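Local atomic coordinates of putative dehydrogenase (Pseudomonas fluorescens, PDB entry 6UUG), a protein that acts as the methanesulfinate monooxygenase MsuC, part of a two-component flavin-dependent system in bacterial sulfur assimilation. Residues 255-260 with 345-350. Numbering follows the deposited sequence. Where two conformers were deposited one is given.
Sequences TFTHMF and TAKVAA
Thr257 meets Lys347 where helices 247-277 and 333-360 pack side by side. Segments 255-260 and 345-350 run in broadly the same direction, their axes 31° apart and 9.0 Å away at closest approach. Packing is tightest at Thr257, whose CA is 5.1 Å from Lys347 CA. Its OG1 lies 3.2 Å from Lys347 CB, with the lysine CG and CD just beyond. This hydroxyl is hydrogen-bonded to Gln253 O, one turn back in its own helix. The methyl CG2, anti to the backbone N, faces the other helix, 4.0 Å from Ala346 CB. Phe260 CB touches Ala350 CB at 3.8 Å, and that methyl also lies at the ring edge. The lysine stem runs obliquely past the ring, CE 3.7 Å from Phe260 CE2. With CG anti to the backbone N (chi1 -166°) and the chain bent only at chi4, NZ is carried past the CE2 rim and away from the ring. There it salt-bridges Asp390 and hydrogen-bonds Gln253 OE1. A methionine in place of Lys347 would probably leave Asp390 without this positive partner and Gln253 OE1 without this donor. Spacing widens at the other end, Phe260 CA to Ala350 CA 5.8 Å, and a water there donates to Ala350 O at 2.8 Å and more weakly to Phe260 O. Helix 294-327 also packs here, within the helical C-terminal domain of the acyl-CoA dehydrogenase fold. No hydrogen bond joins the segments directly, so their own fit is apolar; the polar links, the water and Lys347 NZ to Gln253, lie at its margins, and Asp390 probably balances the buried lysine charge.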
loop_
_atom_site.group_PDB
_atom_site.type_symbol
_atom_site.label_atom_id
_atom_site.label_comp_id
_atom_site.label_asym_id
_atom_site.label_seq_id
_atom_site.Cartn_x
_atom_site.Cartn_y
_atom_site.Cartn_z
ATOM N N THR A 255 -8.824 -19.606 16.187
ATOM C CA THR A 255 -8.634 -19.015 17.513
ATOM C C THR A 255 -7.676 -17.833 17.437
ATOM O O THR A 255 -7.982 -16.743 17.939
ATOM C CB THR A 255 -8.124 -20.079 18.494
ATOM O OG1 THR A 255 -9.127 -21.096 18.664
ATOM C CG2 THR A 255 -7.795 -19.464 19.857
ATOM N N PHE A 256 -6.522 -18.029 16.783
ATOM C CA PHE A 256 -5.604 -16.916 16.534
ATOM C C PHE A 256 -6.301 -15.795 15.788
ATOM O O PHE A 256 -6.113 -14.619 16.107
ATOM C CB PHE A 256 -4.395 -17.376 15.712
ATOM C CG PHE A 256 -3.340 -18.063 16.517
ATOM C CD1 PHE A 256 -2.744 -17.415 17.585
ATOM C CD2 PHE A 256 -2.903 -19.327 16.170
ATOM C CE1 PHE A 256 -1.753 -18.042 18.327
ATOM C CE2 PHE A 256 -1.912 -19.961 16.903
ATOM C CZ PHE A 256 -1.338 -19.313 17.987
ATOM N N THR A 257 -7.103 -16.151 14.776
ATOM C CA THR A 257 -7.757 -15.141 13.951
ATOM C C THR A 257 -8.687 -14.269 14.784
ATOM O O THR A 257 -8.710 -13.045 14.615
ATOM C CB THR A 257 -8.526 -15.800 12.800
ATOM O OG1 THR A 257 -7.617 -16.520 11.958
ATOM C CG2 THR A 257 -9.227 -14.741 11.945
ATOM N N HIS A 258 -9.486 -14.886 15.667
ATOM C CA HIS A 258 -10.357 -14.101 16.541
ATOM C C HIS A 258 -9.548 -13.213 17.477
ATOM O O HIS A 258 -9.982 -12.100 17.813
ATOM C CB HIS A 258 -11.278 -15.028 17.344
ATOM C CG HIS A 258 -12.490 -15.466 16.591
ATOM N ND1 HIS A 258 -12.449 -16.395 15.577
ATOM C CD2 HIS A 258 -13.788 -15.085 16.707
ATOM C CE1 HIS A 258 -13.675 -16.575 15.103
ATOM N NE2 HIS A 258 -14.506 -15.791 15.775
ATOM N N MET A 259 -8.390 -13.702 17.942
ATOM C CA MET A 259 -7.485 -12.876 18.743
ATOM C C MET A 259 -7.035 -11.648 17.965
ATOM O O MET A 259 -7.010 -10.527 18.500
ATOM C CB MET A 259 -6.252 -13.683 19.177
ATOM C CG MET A 259 -6.479 -14.752 20.225
ATOM S SD MET A 259 -5.037 -15.855 20.387
ATOM C CE MET A 259 -3.710 -14.675 20.594
ATOM N N PHE A 260 -6.616 -11.854 16.707
ATOM C CA PHE A 260 -6.135 -10.754 15.879
ATOM C C PHE A 260 -7.202 -9.681 15.710
ATOM O O PHE A 260 -6.915 -8.481 15.793
ATOM C CB PHE A 260 -5.710 -11.266 14.493
ATOM C CG PHE A 260 -4.555 -12.255 14.493
ATOM C CD1 PHE A 260 -3.838 -12.548 15.640
ATOM C CD2 PHE A 260 -4.200 -12.896 13.303
ATOM C CE1 PHE A 260 -2.767 -13.474 15.610
ATOM C CE2 PHE A 260 -3.146 -13.815 13.275
ATOM C CZ PHE A 260 -2.437 -14.094 14.428
ATOM N N THR A 345 -8.383 -17.106 4.689
ATOM C CA THR A 345 -8.732 -15.809 4.115
ATOM C C THR A 345 -8.951 -14.780 5.217
ATOM O O THR A 345 -8.431 -13.657 5.154
ATOM C CB THR A 345 -9.996 -15.964 3.257
ATOM O OG1 THR A 345 -9.723 -16.839 2.152
ATOM C CG2 THR A 345 -10.464 -14.630 2.721
ATOM N N ALA A 346 -9.720 -15.156 6.246
ATOM C CA ALA A 346 -9.949 -14.267 7.386
ATOM C C ALA A 346 -8.656 -13.959 8.134
ATOM O O ALA A 346 -8.439 -12.819 8.570
ATOM C CB ALA A 346 -10.980 -14.886 8.339
ATOM N N LYS A 347 -7.788 -14.963 8.302
ATOM C CA LYS A 347 -6.544 -14.758 9.037
ATOM C C LYS A 347 -5.620 -13.791 8.314
ATOM O O LYS A 347 -4.994 -12.932 8.956
ATOM C CB LYS A 347 -5.843 -16.105 9.267
ATOM C CG LYS A 347 -4.725 -15.992 10.323
ATOM C CD LYS A 347 -4.169 -17.340 10.763
ATOM C CE LYS A 347 -2.938 -17.139 11.663
ATOM N NZ LYS A 347 -1.786 -17.939 11.188
ATOM N N VAL A 348 -5.498 -13.911 6.982
ATOM C CA VAL A 348 -4.655 -12.969 6.243
ATOM C C VAL A 348 -5.170 -11.541 6.422
ATOM O O VAL A 348 -4.402 -10.616 6.723
ATOM C CB VAL A 348 -4.571 -13.364 4.760
ATOM C CG1 VAL A 348 -3.858 -12.274 3.959
ATOM C CG2 VAL A 348 -3.793 -14.673 4.641
ATOM N N ALA A 349 -6.486 -11.345 6.281
ATOM C CA ALA A 349 -7.048 -10.007 6.437
ATOM C C ALA A 349 -6.854 -9.491 7.855
ATOM O O ALA A 349 -6.425 -8.343 8.054
ATOM C CB ALA A 349 -8.533 -9.999 6.075
ATOM N N ALA A 350 -7.155 -10.320 8.855
ATOM C CA ALA A 350 -7.002 -9.871 10.239
ATOM C C ALA A 350 -5.551 -9.540 10.546
ATOM O O ALA A 350 -5.269 -8.573 11.255
ATOM C CB ALA A 350 -7.506 -10.925 11.216
HETATM O O HOH W 1 -7.341 -7.767 12.889
#